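Local coordinates for protein telomere length regulator taz1 (Schizosaccharomyces pombe, PDB 4ZMI) that binds double-stranded telomeric DNA and regulates telomere length and function, and is needed for silencing of telomere-adjacent genes and for normal meiosis, at residues 215-218 and 219-223. Numbering follows the deposited sequence.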
ATOM      1  N   PRO A 215       5.053  -0.168 -16.940  1.00 80.43           N
ATOM      2  CA  PRO A 215       5.313   1.270 -16.804  1.00 82.22           C
ATOM      3  C   PRO A 215       4.031   2.059 -16.607  1.00 80.66           C
ATOM      4  O   PRO A 215       4.048   3.169 -16.075  1.00 80.58           O
ATOM      5  CB  PRO A 215       5.925   1.634 -18.151  1.00 78.83           C
ATOM      6  CG  PRO A 215       5.422   0.591 -19.071  1.00 82.86           C
ATOM      7  CD  PRO A 215       5.471  -0.652 -18.262  1.00 86.09           C
ATOM      8  N   ALA A 216       2.924   1.487 -17.046  1.00 72.21           N
ATOM      9  CA  ALA A 216       1.648   2.133 -16.848  1.00 76.14           C
ATOM     10  C   ALA A 216       1.158   1.835 -15.436  1.00 79.15           C
ATOM     11  O   ALA A 216       0.564   2.688 -14.773  1.00 78.50           O
ATOM     12  CB  ALA A 216       0.644   1.660 -17.884  1.00 66.57           C
ATOM     13  N   PHE A 217       1.399   0.607 -14.989  1.00 76.01           N
ATOM     14  CA  PHE A 217       1.085   0.224 -13.620  1.00 61.96           C
ATOM     15  C   PHE A 217       1.834   1.151 -12.678  1.00 63.90           C
ATOM     16  O   PHE A 217       1.233   1.813 -11.823  1.00 61.05           O
ATOM     17  CB  PHE A 217       1.467  -1.234 -13.383  1.00 54.04           C
ATOM     18  CG  PHE A 217       1.279  -1.692 -11.960  1.00 59.54           C
ATOM     19  CD1 PHE A 217       0.087  -1.471 -11.302  1.00 56.07           C
ATOM     20  CD2 PHE A 217       2.287  -2.368 -11.289  1.00 54.40           C
ATOM     21  CE1 PHE A 217      -0.091  -1.896  -9.995  1.00 55.30           C
ATOM     22  CE2 PHE A 217       2.100  -2.799  -9.981  1.00 53.75           C
ATOM     23  CZ  PHE A 217       0.908  -2.562  -9.345  1.00 54.77           C
ATOM     24  N   VAL A 218       3.144   1.231 -12.880  1.00 61.83           N
ATOM     25  CA  VAL A 218       4.002   2.042 -12.036  1.00 63.56           C
ATOM     26  C   VAL A 218       3.527   3.476 -12.011  1.00 70.38           C
ATOM     27  O   VAL A 218       3.338   4.060 -10.945  1.00 71.74           O
ATOM     28  CB  VAL A 218       5.453   1.997 -12.497  1.00 67.64           C
ATOM     29  CG1 VAL A 218       6.292   3.002 -11.725  1.00 68.92           C
ATOM     30  CG2 VAL A 218       6.007   0.595 -12.320  1.00 62.33           C
ATOM     31  N   ASN A 219       3.298   4.041 -13.185  1.00 70.76           N
ATOM     32  CA  ASN A 219       2.809   5.411 -13.235  1.00 71.06           C
ATOM     33  C   ASN A 219       1.466   5.589 -12.525  1.00 64.63           C
ATOM     34  O   ASN A 219       1.237   6.602 -11.878  1.00 70.88           O
ATOM     35  CB  ASN A 219       2.802   5.964 -14.668  1.00 77.61           C
ATOM     36  CG  ASN A 219       4.164   6.527 -15.077  1.00 93.38           C
ATOM     37  OD1 ASN A 219       4.855   7.169 -14.273  1.00 93.70           O
ATOM     38  ND2 ASN A 219       4.560   6.278 -16.326  1.00 99.01           N
ATOM     39  N   ALA A 220       0.586   4.601 -12.598  1.00 63.95           N
ATOM     40  CA  ALA A 220      -0.673   4.715 -11.865  1.00 64.28           C
ATOM     41  C   ALA A 220      -0.412   4.616 -10.345  1.00 69.67           C
ATOM     42  O   ALA A 220      -1.060   5.303  -9.547  1.00 69.99           O
ATOM     43  CB  ALA A 220      -1.688   3.670 -12.339  1.00 57.24           C
ATOM     44  N   VAL A 221       0.558   3.799  -9.949  1.00 67.08           N
ATOM     45  CA  VAL A 221       0.863   3.645  -8.522  1.00 66.20           C
ATOM     46  C   VAL A 221       1.400   4.960  -7.976  1.00 71.69           C
ATOM     47  O   VAL A 221       0.867   5.507  -7.010  1.00 70.75           O
ATOM     48  CB  VAL A 221       1.875   2.500  -8.269  1.00 61.01           C
ATOM     49  CG1 VAL A 221       2.380   2.534  -6.835  1.00 60.62           C
ATOM     50  CG2 VAL A 221       1.225   1.171  -8.545  1.00 60.38           C
ATOM     51  N   ILE A 222       2.440   5.474  -8.626  1.00 73.94           N
ATOM     52  CA  ILE A 222       3.039   6.743  -8.244  1.00 71.72           C
ATOM     53  C   ILE A 222       1.990   7.827  -8.180  1.00 69.29           C
ATOM     54  O   ILE A 222       1.918   8.568  -7.210  1.00 72.63           O
ATOM     55  CB  ILE A 222       4.130   7.170  -9.238  1.00 79.86           C
ATOM     56  CG1 ILE A 222       5.364   6.285  -9.062  1.00 82.49           C
ATOM     57  CG2 ILE A 222       4.483   8.637  -9.038  1.00 77.88           C
ATOM     58  CD1 ILE A 222       6.341   6.361 -10.194  1.00 84.95           C
ATOM     59  N   HIS A 223       1.156   7.898  -9.204  1.00 68.61           N
ATOM     60  CA  HIS A 223       0.084   8.878  -9.212  1.00 77.16           C
ATOM     61  C   HIS A 223      -0.763   8.732  -7.955  1.00 77.65           C
ATOM     62  O   HIS A 223      -1.009   9.712  -7.252  1.00 75.52           O
ATOM     63  CB  HIS A 223      -0.801   8.718 -10.450  1.00 73.02           C
ATOM     64  CG  HIS A 223      -1.669   9.908 -10.728  1.00 87.93           C
ATOM     65  ND1 HIS A 223      -2.788  10.208  -9.979  1.00 86.97           N
ATOM     66  CD2 HIS A 223      -1.588  10.867 -11.681  1.00 95.34           C
ATOM     67  CE1 HIS A 223      -3.355  11.304 -10.455  1.00 86.95           C
ATOM     68  NE2 HIS A 223      -2.643  11.726 -11.488  1.00 95.23           N
TER
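F217 and V221, one helical turn apart on helix 214-229, meet through a CH-pi contact. The methyl CG2 of V221 lies over one face of the F217 ring, displaced toward its rim. It is 3.9 Å from the ring centroid. Its nearest ring atom is F217 CE1, at 3.6 Å. The phenyl group reaches this place because CG of F217 stands trans to the backbone N (chi1 175°). V221 offers CG2, the methyl lying beside its own backbone N. A second apolar pair follows one residue on. CD1 of I222 touches CG1 of V218 at 3.7 Å.

Four backbone i to i+4 hydrogen bonds join 215-218 to 219-223. N219 N donates to P215 O at 3.1 Å, with the donor well above the carbonyl plane. A220 N is bound to A216 O at 2.9 Å. The next two bonds, V221 N to F217 O and I222 N to V218 O, approach the carbonyls almost head-on. The amide of N219 folds back along the helix, placing ND2 3.2 Å from P215 O.

F217 packs on L144 and L148 of helix 137-154, and its ring meets that of H117. V218 and P215 touch F33 of helix 5-35. The chemistry implies more than two continuous alpha-helical turns with their apolar side, F217, V218 and V221, buried in the helical domain of Taz1, while A216, N219 and A220 lie on the exposed side.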